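Local coordinates for adhesion G-protein coupled receptor G6 (Danio rerio, PDB 6V55) that acts as an adhesion G-protein-coupled receptor linked to myelination, whose calcium-binding extracellular region probably takes part in cell adhesion and in controlling signalling, at residues E341-T352 and R400-N411; E419-R427 and L438-M446. One frame throughout, in Å; residues are numbered along the deposited sequence.

Overall arrangement
Both contacts belong to the SEA domain, one module of the long extracellular region, and lie on the same side of the chain's centre with their own centres about 8 Å apart. Interaction 1 joins two long neighbouring strands, 342-353 and 399-410, in the middle of an antiparallel sheet. Interaction 2 follows in the chain: helix 419-427 comes directly after strand 399-410 and lies along strand 436-445, which pairs with the other side of strand 342-353. The two meet where Thr352 OG1 hydrogen-bonds to Asp439 OD2 and where the Tyr345 ring packs on Leu445. Together they join three neighbouring strands of one sheet and the helix laid on it.

Interaction 1 (E341-T352 and R400-N411); sequences EDIFYRSTLVVT and RQIYLALLVYKN. Unlike the reference sequence in segment 400-411: Ile402 (reference Thr).
Ile343, Tyr345, Ser347, Leu349 and Val351 face Tyr409, Leu407, Ala405, Tyr403 and Gln401 in turn as hydrogen-bonded antiparallel pairs, each closed by two N-H to O bonds. Ser347 adds a side-chain bond: with chi1 at 48°, its OG reaches Ala405 O at 3.2 Å, coming from above the carbonyl plane, whereas its own N-H meets the same oxygen almost head-on. Ala405 O is thus gripped twice by one residue.

At one end a salt bridge joins Lys410 NZ to Asp342 OD1 at 2.9 Å, on the syn side of the carboxylate. Lys410 makes it by bending at chi2 (-69°), which carries its CD and CE across the two carboxylate oxygens. An alanine in place of Asp342 takes the carboxylate away, and the Lys410 ammonium would probably be left without its mate, its chain free to swing into solvent.

Apolar contacts run along both faces. Phe344 and Val408 lie side by side, Phe344 CE2 to Val408 CG2 3.7 Å, and Val350 CG2 rests 4.1 Å from CG1 of Ile402, where the reference sequence has threonine. On the other face Leu349 CD1 touches Ala405 CB, and Val351 CG2 sits 3.9 Å from Tyr403 CE2. The Tyr403 hydroxyl, Tyr403 OH, is held by a 2.7 Å bond to Gln401 OE1, two residues back on its own strand.

Helix 361-374 covers Leu349, Val351 and Tyr403; strand 380-392 flanks 400-411, and strand 436-445 flanks 341-352, with Asp439 taking both Thr352 OG1 and Arg400 NH1.

Interaction 2 (E419-R427 and L438-M446); sequences EVEIESMLR and LDSVTVNLM
In the alpha/beta sandwich of the SEA domain, helix 419-427 runs nearly antiparallel to the strand segment 438-445, at 154° between directions and with the axes 7.6 Å apart at their closest. Three helix residues, one turn apart, reach the backbone of alternate strand residues: Glu419 meets Leu445, Glu423 meets Val443 and Arg427 meets Val441.

Glu419 OE2 accepts the N-H of Leu445 N at 2.6 Å, from the anti side of its carboxylate and well out of the plane. Glu423 OE1 takes the N-H of Val443 N at 2.8 Å on its anti lone pair, in an almost straight bond (174°). CG of Glu423, anti to the carbonyl carbon (chi1 -63°), begins an extended chain that slides past the Val443 side chain, which points the opposite way. Arg427 supplies the donor: Arg427 NH2 reaches Val441 O at 3.1 Å, with the oxygen at the edge of the guanidinium, near its plane. The same Arg427 NH2 forms a salt bridge to Glu423 OE2 at 2.9 Å, while Glu423 CB lies over one guanidinium face.

Beneath this polar row, Ile422 CG2 packs on Val443 CG2 and Leu426 CD1 on Val441 CG2, each pair at 4.0 Å and roughly at right angles. Phe373 of helix 361-374 backs both Ile422 and Leu426.

Thr442 and Asn444 spend their backbone groups on strand 342-353, so the helix side chains serve the outward-facing groups of the residues between. Glu423, bonded through both oxygens, is likely to be kept in its charged form by Arg427. Three side chains of the helix thus bond to the strand backbone: two acids accept from N-H groups and one arginine donates to a carbonyl.

Interaction 1 (E341-T352 and R400-N411)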
loop_
_atom_site.group_PDB
_atom_site.type_symbol
_atom_site.label_atom_id
_atom_site.label_comp_id
_atom_site.label_asym_id
_atom_site.label_seq_id
_atom_site.Cartn_x
_atom_site.Cartn_y
_atom_site.Cartn_z
ATOM N N GLU A 341 21.514 -11.673 1.478
ATOM C CA GLU A 341 22.664 -11.838 2.367
ATOM C C GLU A 341 23.722 -10.773 2.138
ATOM O O GLU A 341 24.384 -10.359 3.083
ATOM C CB GLU A 341 23.330 -13.199 2.171
ATOM C CG GLU A 341 22.407 -14.374 2.053
ATOM C CD GLU A 341 22.999 -15.607 2.706
ATOM O OE1 GLU A 341 22.396 -16.095 3.689
ATOM O OE2 GLU A 341 24.068 -16.079 2.247
ATOM N N ASP A 342 23.919 -10.337 0.899
ATOM C CA ASP A 342 24.987 -9.412 0.572
ATOM C C ASP A 342 24.432 -8.176 -0.126
ATOM O O ASP A 342 23.482 -8.272 -0.914
ATOM C CB ASP A 342 26.027 -10.083 -0.320
ATOM C CG ASP A 342 26.748 -11.239 0.373
ATOM O OD1 ASP A 342 27.285 -12.112 -0.340
ATOM O OD2 ASP A 342 26.776 -11.290 1.625
ATOM N N ILE A 343 25.038 -7.018 0.164
ATOM C CA ILE A 343 24.740 -5.752 -0.510
ATOM C C ILE A 343 25.877 -5.441 -1.480
ATOM O O ILE A 343 27.056 -5.479 -1.097
ATOM C CB ILE A 343 24.554 -4.614 0.507
ATOM C CG1 ILE A 343 23.360 -4.915 1.417
ATOM C CG2 ILE A 343 24.472 -3.233 -0.173
ATOM C CD1 ILE A 343 22.018 -4.473 0.843
ATOM N N PHE A 344 25.532 -5.122 -2.728
ATOM C CA PHE A 344 26.502 -4.980 -3.801
ATOM C C PHE A 344 26.648 -3.529 -4.245
ATOM O O PHE A 344 25.666 -2.790 -4.311
ATOM C CB PHE A 344 26.076 -5.832 -4.967
ATOM C CG PHE A 344 26.150 -7.299 -4.699
ATOM C CD1 PHE A 344 25.053 -7.993 -4.180
ATOM C CD2 PHE A 344 27.320 -7.995 -4.974
ATOM C CE1 PHE A 344 25.121 -9.367 -3.960
ATOM C CE2 PHE A 344 27.409 -9.363 -4.752
ATOM C CZ PHE A 344 26.301 -10.054 -4.252
ATOM N N TYR A 345 27.881 -3.127 -4.557
ATOM C CA TYR A 345 28.215 -1.781 -5.007
ATOM C C TYR A 345 29.074 -1.871 -6.261
ATOM O O TYR A 345 29.925 -2.757 -6.362
ATOM C CB TYR A 345 28.995 -1.023 -3.942
ATOM C CG TYR A 345 28.271 -0.780 -2.635
ATOM C CD1 TYR A 345 27.554 0.400 -2.426
ATOM C CD2 TYR A 345 28.335 -1.709 -1.595
ATOM C CE1 TYR A 345 26.913 0.645 -1.230
ATOM C CE2 TYR A 345 27.685 -1.479 -0.389
ATOM C CZ TYR A 345 26.973 -0.298 -0.212
ATOM O OH TYR A 345 26.325 -0.041 0.990
ATOM N N ARG A 346 28.879 -0.953 -7.209
ATOM C CA ARG A 346 29.725 -0.861 -8.397
ATOM C C ARG A 346 30.565 0.406 -8.314
ATOM O O ARG A 346 30.016 1.480 -8.048
ATOM C CB ARG A 346 28.860 -0.845 -9.655
ATOM C CG ARG A 346 29.603 -0.711 -10.973
ATOM C CD ARG A 346 28.620 -0.474 -12.147
ATOM N NE ARG A 346 27.899 0.774 -11.915
ATOM C CZ ARG A 346 26.578 0.886 -11.758
ATOM N NH1 ARG A 346 25.784 -0.182 -11.846
ATOM N NH2 ARG A 346 26.049 2.087 -11.517
ATOM N N SER A 347 31.888 0.300 -8.531
ATOM C CA SER A 347 32.750 1.477 -8.432
ATOM C C SER A 347 33.564 1.697 -9.698
ATOM O O SER A 347 33.876 0.758 -10.440
ATOM C CB SER A 347 33.738 1.418 -7.251
ATOM O OG SER A 347 34.410 0.177 -7.205
ATOM N N THR A 348 33.911 2.964 -9.931
ATOM C CA THR A 348 34.763 3.370 -11.044
ATOM C C THR A 348 36.006 4.021 -10.461
ATOM O O THR A 348 35.922 5.081 -9.827
ATOM C CB THR A 348 34.037 4.320 -11.992
ATOM O OG1 THR A 348 33.009 3.587 -12.667
ATOM C CG2 THR A 348 34.998 4.905 -13.036
ATOM N N LEU A 349 37.150 3.378 -10.674
ATOM C CA LEU A 349 38.422 3.810 -10.132
ATOM C C LEU A 349 39.263 4.390 -11.254
ATOM O O LEU A 349 39.407 3.762 -12.302
ATOM C CB LEU A 349 39.152 2.640 -9.476
ATOM C CG LEU A 349 38.425 1.981 -8.308
ATOM C CD1 LEU A 349 38.741 0.493 -8.231
ATOM C CD2 LEU A 349 38.815 2.663 -7.044
ATOM N N VAL A 350 39.807 5.584 -11.031
ATOM C CA VAL A 350 40.755 6.222 -11.940
ATOM C C VAL A 350 42.100 6.252 -11.224
ATOM O O VAL A 350 42.247 6.915 -10.194
ATOM C CB VAL A 350 40.303 7.632 -12.331
ATOM C CG1 VAL A 350 41.392 8.316 -13.115
ATOM C CG2 VAL A 350 39.017 7.552 -13.128
ATOM N N VAL A 351 43.071 5.497 -11.732
ATOM C CA VAL A 351 44.364 5.361 -11.076
ATOM C C VAL A 351 45.460 5.849 -12.024
ATOM O O VAL A 351 45.273 5.905 -13.242
ATOM C CB VAL A 351 44.631 3.907 -10.607
ATOM C CG1 VAL A 351 43.499 3.394 -9.724
ATOM C CG2 VAL A 351 44.825 2.978 -11.774
ATOM N N THR A 352 46.606 6.240 -11.456
ATOM C CA THR A 352 47.786 6.596 -12.253
ATOM C C THR A 352 48.938 5.655 -11.917
ATOM O O THR A 352 49.408 5.625 -10.780
ATOM C CB THR A 352 48.218 8.052 -12.045
ATOM O OG1 THR A 352 47.252 8.910 -12.637
ATOM C CG2 THR A 352 49.519 8.324 -12.728
ATOM N N ARG A 400 47.315 6.557 -17.154
ATOM C CA ARG A 400 46.068 6.684 -16.422
ATOM C C ARG A 400 45.194 5.509 -16.811
ATOM O O ARG A 400 44.927 5.302 -17.998
ATOM C CB ARG A 400 45.360 7.987 -16.760
ATOM C CG ARG A 400 44.059 8.139 -15.990
ATOM C CD ARG A 400 43.281 9.411 -16.372
ATOM N NE ARG A 400 44.137 10.539 -16.754
ATOM C CZ ARG A 400 44.774 11.342 -15.894
ATOM N NH1 ARG A 400 44.681 11.141 -14.581
ATOM N NH2 ARG A 400 45.527 12.341 -16.349
ATOM N N GLN A 401 44.750 4.744 -15.823
ATOM C CA GLN A 401 44.010 3.509 -16.048
ATOM C C GLN A 401 42.654 3.637 -15.371
ATOM O O GLN A 401 42.574 4.147 -14.253
ATOM C CB GLN A 401 44.790 2.303 -15.500
ATOM C CG GLN A 401 46.182 2.105 -16.122
ATOM C CD GLN A 401 46.913 0.897 -15.556
ATOM O OE1 GLN A 401 46.302 0.038 -14.922
ATOM N NE2 GLN A 401 48.223 0.827 -15.778
ATOM N N ILE A 402 41.588 3.208 -16.048
ATOM C CA ILE A 402 40.241 3.279 -15.501
ATOM C C ILE A 402 39.743 1.855 -15.320
ATOM O O ILE A 402 39.722 1.071 -16.278
ATOM C CB ILE A 402 39.289 4.105 -16.381
ATOM C CG1 ILE A 402 39.846 5.514 -16.555
ATOM C CG2 ILE A 402 37.933 4.195 -15.728
ATOM C CD1 ILE A 402 38.936 6.496 -17.258
ATOM N N TYR A 403 39.342 1.531 -14.084
ATOM C CA TYR A 403 38.916 0.205 -13.665
ATOM C C TYR A 403 37.455 0.232 -13.251
ATOM O O TYR A 403 36.969 1.224 -12.698
ATOM C CB TYR A 403 39.756 -0.299 -12.482
ATOM C CG TYR A 403 41.136 -0.756 -12.872
ATOM C CD1 TYR A 403 41.395 -2.101 -13.114
ATOM C CD2 TYR A 403 42.171 0.154 -13.019
ATOM C CE1 TYR A 403 42.653 -2.535 -13.485
ATOM C CE2 TYR A 403 43.436 -0.264 -13.380
ATOM C CZ TYR A 403 43.669 -1.610 -13.615
ATOM O OH TYR A 403 44.924 -2.034 -13.993
ATOM N N LEU A 404 36.765 -0.875 -13.502
ATOM C CA LEU A 404 35.400 -1.081 -13.041
ATOM C C LEU A 404 35.400 -2.220 -12.029
ATOM O O LEU A 404 35.860 -3.319 -12.351
ATOM C CB LEU A 404 34.495 -1.411 -14.220
ATOM C CG LEU A 404 33.016 -1.589 -13.938
ATOM C CD1 LEU A 404 32.407 -0.289 -13.457
ATOM C CD2 LEU A 404 32.366 -2.049 -15.227
ATOM N N ALA A 405 34.866 -1.976 -10.820
ATOM C CA ALA A 405 35.003 -2.926 -9.723
ATOM C C ALA A 405 33.684 -3.161 -9.007
ATOM O O ALA A 405 32.908 -2.227 -8.772
ATOM C CB ALA A 405 36.028 -2.454 -8.698
ATOM N N LEU A 406 33.467 -4.427 -8.608
ATOM C CA LEU A 406 32.316 -4.859 -7.816
ATOM C C LEU A 406 32.752 -5.067 -6.375
ATOM O O LEU A 406 33.503 -6.002 -6.082
ATOM C CB LEU A 406 31.728 -6.154 -8.373
ATOM C CG LEU A 406 30.446 -6.695 -7.722
ATOM C CD1 LEU A 406 29.300 -5.773 -8.029
ATOM C CD2 LEU A 406 30.144 -8.088 -8.210
ATOM N N LEU A 407 32.277 -4.212 -5.475
ATOM C CA LEU A 407 32.463 -4.398 -4.041
ATOM C C LEU A 407 31.219 -5.064 -3.478
ATOM O O LEU A 407 30.101 -4.702 -3.856
ATOM C CB LEU A 407 32.701 -3.066 -3.328
ATOM C CG LEU A 407 33.470 -2.008 -4.122
ATOM C CD1 LEU A 407 33.368 -0.627 -3.489
ATOM C CD2 LEU A 407 34.911 -2.413 -4.256
ATOM N N VAL A 408 31.411 -6.033 -2.575
ATOM C CA VAL A 408 30.310 -6.779 -1.964
ATOM C C VAL A 408 30.405 -6.650 -0.445
ATOM O O VAL A 408 31.475 -6.860 0.139
ATOM C CB VAL A 408 30.291 -8.259 -2.427
ATOM C CG1 VAL A 408 31.649 -8.884 -2.373
ATOM C CG2 VAL A 408 29.341 -9.109 -1.609
ATOM N N TYR A 409 29.293 -6.251 0.183
ATOM C CA TYR A 409 29.183 -6.106 1.637
ATOM C C TYR A 409 28.641 -7.412 2.211
ATOM O O TYR A 409 27.482 -7.753 1.983
ATOM C CB TYR A 409 28.255 -4.935 1.951
ATOM C CG TYR A 409 28.362 -4.297 3.317
ATOM C CD1 TYR A 409 29.202 -4.798 4.302
ATOM C CD2 TYR A 409 27.594 -3.165 3.612
ATOM C CE1 TYR A 409 29.264 -4.195 5.555
ATOM C CE2 TYR A 409 27.644 -2.558 4.858
ATOM C CZ TYR A 409 28.483 -3.068 5.825
ATOM O OH TYR A 409 28.532 -2.445 7.062
ATOM N N LYS A 410 29.470 -8.133 2.963
ATOM C CA LYS A 410 29.094 -9.445 3.485
ATOM C C LYS A 410 28.274 -9.272 4.755
ATOM O O LYS A 410 28.808 -8.815 5.770
ATOM C CB LYS A 410 30.334 -10.285 3.787
ATOM C CG LYS A 410 30.842 -11.145 2.666
ATOM C CD LYS A 410 29.889 -12.302 2.337
ATOM C CE LYS A 410 30.267 -12.924 0.949
ATOM N NZ LYS A 410 29.352 -13.995 0.400
ATOM N N ASN A 411 26.975 -9.599 4.678
ATOM C CA ASN A 411 26.076 -9.873 5.813
ATOM C C ASN A 411 25.884 -8.653 6.718
ATOM O O ASN A 411 26.274 -8.645 7.889
ATOM C CB ASN A 411 26.541 -11.098 6.610
ATOM C CG ASN A 411 26.667 -12.334 5.747
ATOM O OD1 ASN A 411 27.305 -12.321 4.682
ATOM N ND2 ASN A 411 26.016 -13.407 6.182
#

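Interaction 2 (E419-R427 and L438-M446)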
loop_
_atom_site.group_PDB
_atom_site.type_symbol
_atom_site.label_atom_id
_atom_site.label_comp_id
_atom_site.label_asym_id
_atom_site.label_seq_id
_atom_site.Cartn_x
_atom_site.Cartn_y
_atom_site.Cartn_z
ATOM N N GLU A 419 27.203 4.821 0.279
ATOM C CA GLU A 419 28.168 4.914 -0.810
ATOM C C GLU A 419 29.214 5.987 -0.573
ATOM O O GLU A 419 30.377 5.798 -0.942
ATOM C CB GLU A 419 27.484 5.222 -2.134
ATOM C CG GLU A 419 26.051 4.796 -2.290
ATOM C CD GLU A 419 25.443 5.471 -3.499
ATOM O OE1 GLU A 419 25.562 6.714 -3.588
ATOM O OE2 GLU A 419 24.926 4.762 -4.392
ATOM N N VAL A 420 28.834 7.115 0.036
ATOM C CA VAL A 420 29.789 8.216 0.169
ATOM C C VAL A 420 30.799 7.934 1.276
ATOM O O VAL A 420 31.868 8.569 1.324
ATOM C CB VAL A 420 29.070 9.564 0.395
ATOM C CG1 VAL A 420 27.946 9.768 -0.609
ATOM C CG2 VAL A 420 28.529 9.652 1.812
ATOM N N GLU A 421 30.513 6.952 2.148
ATOM C CA GLU A 421 31.503 6.540 3.133
ATOM C C GLU A 421 32.514 5.588 2.515
ATOM O O GLU A 421 33.690 5.599 2.893
ATOM C CB GLU A 421 30.834 5.896 4.349
ATOM C CG GLU A 421 29.508 6.545 4.837
ATOM C CD GLU A 421 29.657 7.286 6.169
ATOM O OE1 GLU A 421 30.708 7.080 6.836
ATOM O OE2 GLU A 421 28.705 8.019 6.564
ATOM N N ILE A 422 32.076 4.775 1.542
ATOM C CA ILE A 422 33.005 3.919 0.802
ATOM C C ILE A 422 33.949 4.766 -0.048
ATOM O O ILE A 422 35.157 4.488 -0.121
ATOM C CB ILE A 422 32.229 2.900 -0.056
ATOM C CG1 ILE A 422 31.234 2.112 0.792
ATOM C CG2 ILE A 422 33.173 1.942 -0.737
ATOM C CD1 ILE A 422 30.375 1.171 -0.018
ATOM N N GLU A 423 33.413 5.834 -0.661
ATOM C CA GLU A 423 34.223 6.792 -1.405
ATOM C C GLU A 423 35.234 7.492 -0.504
ATOM O O GLU A 423 36.406 7.626 -0.873
ATOM C CB GLU A 423 33.325 7.817 -2.099
ATOM C CG GLU A 423 32.401 7.219 -3.150
ATOM C CD GLU A 423 31.471 8.245 -3.784
ATOM O OE1 GLU A 423 30.951 7.976 -4.890
ATOM O OE2 GLU A 423 31.274 9.325 -3.185
ATOM N N SER A 424 34.834 7.854 0.716
ATOM C CA SER A 424 35.758 8.574 1.585
ATOM C C SER A 424 36.772 7.671 2.285
ATOM O O SER A 424 37.848 8.161 2.648
ATOM C CB SER A 424 34.987 9.399 2.620
ATOM O OG SER A 424 34.281 8.559 3.512
ATOM N N MET A 425 36.477 6.381 2.507
ATOM C CA MET A 425 37.550 5.500 2.980
ATOM C C MET A 425 38.559 5.191 1.887
ATOM O O MET A 425 39.731 4.926 2.190
ATOM C CB MET A 425 37.015 4.192 3.530
ATOM C CG MET A 425 36.131 4.375 4.706
ATOM S SD MET A 425 34.902 3.068 4.696
ATOM C CE MET A 425 35.928 1.670 4.993
ATOM N N LEU A 426 38.133 5.223 0.621
ATOM C CA LEU A 426 39.082 5.056 -0.467
ATOM C C LEU A 426 39.831 6.349 -0.775
ATOM O O LEU A 426 41.044 6.302 -1.006
ATOM C CB LEU A 426 38.371 4.533 -1.707
ATOM C CG LEU A 426 37.844 3.103 -1.599
ATOM C CD1 LEU A 426 37.205 2.729 -2.895
ATOM C CD2 LEU A 426 38.945 2.115 -1.243
ATOM N N ARG A 427 39.143 7.508 -0.762
ATOM C CA ARG A 427 39.785 8.797 -1.056
ATOM C C ARG A 427 40.824 9.191 -0.012
ATOM O O ARG A 427 41.772 9.924 -0.336
ATOM C CB ARG A 427 38.751 9.913 -1.150
ATOM C CG ARG A 427 38.067 10.022 -2.486
ATOM C CD ARG A 427 36.861 10.952 -2.449
ATOM N NE ARG A 427 35.841 10.521 -3.397
ATOM C CZ ARG A 427 34.589 10.978 -3.403
ATOM N NH1 ARG A 427 34.224 11.888 -2.504
ATOM N NH2 ARG A 427 33.702 10.535 -4.301
ATOM N N LEU A 438 45.409 6.804 -6.546
ATOM C CA LEU A 438 44.004 7.029 -6.870
ATOM C C LEU A 438 43.778 8.504 -7.221
ATOM O O LEU A 438 44.083 9.391 -6.415
ATOM C CB LEU A 438 43.134 6.604 -5.687
ATOM C CG LEU A 438 41.621 6.772 -5.755
ATOM C CD1 LEU A 438 41.032 5.629 -6.522
ATOM C CD2 LEU A 438 41.062 6.800 -4.364
ATOM N N ASP A 439 43.255 8.765 -8.424
ATOM C CA ASP A 439 42.936 10.119 -8.885
ATOM C C ASP A 439 41.499 10.507 -8.601
ATOM O O ASP A 439 41.193 11.693 -8.404
ATOM C CB ASP A 439 43.158 10.249 -10.393
ATOM C CG ASP A 439 44.594 10.070 -10.781
ATOM O OD1 ASP A 439 45.472 10.500 -9.992
ATOM O OD2 ASP A 439 44.840 9.496 -11.866
ATOM N N SER A 440 40.617 9.514 -8.603
ATOM C CA SER A 440 39.181 9.700 -8.591
ATOM C C SER A 440 38.566 8.360 -8.247
ATOM O O SER A 440 39.079 7.314 -8.662
ATOM C CB SER A 440 38.685 10.193 -9.953
ATOM O OG SER A 440 37.390 9.697 -10.237
ATOM N N VAL A 441 37.481 8.392 -7.476
ATOM C CA VAL A 441 36.644 7.208 -7.295
ATOM C C VAL A 441 35.207 7.680 -7.150
ATOM O O VAL A 441 34.941 8.697 -6.504
ATOM C CB VAL A 441 37.116 6.343 -6.101
ATOM C CG1 VAL A 441 37.264 7.160 -4.816
ATOM C CG2 VAL A 441 36.223 5.126 -5.880
ATOM N N THR A 442 34.292 7.016 -7.853
ATOM C CA THR A 442 32.863 7.105 -7.579
ATOM C C THR A 442 32.362 5.700 -7.268
ATOM O O THR A 442 32.785 4.739 -7.917
ATOM C CB THR A 442 32.104 7.679 -8.770
ATOM O OG1 THR A 442 32.219 6.751 -9.839
ATOM C CG2 THR A 442 32.703 9.016 -9.232
ATOM N N VAL A 443 31.495 5.575 -6.258
ATOM C CA VAL A 443 30.883 4.306 -5.860
ATOM C C VAL A 443 29.372 4.478 -5.914
ATOM O O VAL A 443 28.837 5.454 -5.378
ATOM C CB VAL A 443 31.322 3.859 -4.450
ATOM C CG1 VAL A 443 30.633 2.568 -4.034
ATOM C CG2 VAL A 443 32.824 3.668 -4.384
ATOM N N ASN A 444 28.690 3.547 -6.582
ATOM C CA ASN A 444 27.243 3.556 -6.708
ATOM C C ASN A 444 26.675 2.272 -6.130
ATOM O O ASN A 444 27.192 1.178 -6.386
ATOM C CB ASN A 444 26.810 3.713 -8.167
ATOM C CG ASN A 444 27.103 5.092 -8.698
ATOM O OD1 ASN A 444 26.999 6.079 -7.966
ATOM N ND2 ASN A 444 27.501 5.176 -9.960
ATOM N N LEU A 445 25.633 2.424 -5.322
ATOM C CA LEU A 445 24.886 1.273 -4.853
ATOM C C LEU A 445 24.157 0.649 -6.027
ATOM O O LEU A 445 23.585 1.356 -6.870
ATOM C CB LEU A 445 23.912 1.697 -3.763
ATOM C CG LEU A 445 22.914 0.697 -3.201
ATOM C CD1 LEU A 445 23.642 -0.375 -2.434
ATOM C CD2 LEU A 445 21.973 1.456 -2.294
ATOM N N MET A 446 24.244 -0.680 -6.110
ATOM C CA MET A 446 23.733 -1.415 -7.260
ATOM C C MET A 446 22.213 -1.361 -7.296
ATOM O O MET A 446 21.547 -1.620 -6.285
ATOM C CB MET A 446 24.207 -2.858 -7.210
ATOM C CG MET A 446 23.507 -3.767 -8.155
ATOM S SD MET A 446 24.624 -4.197 -9.432
ATOM C CE MET A 446 25.629 -5.373 -8.583
#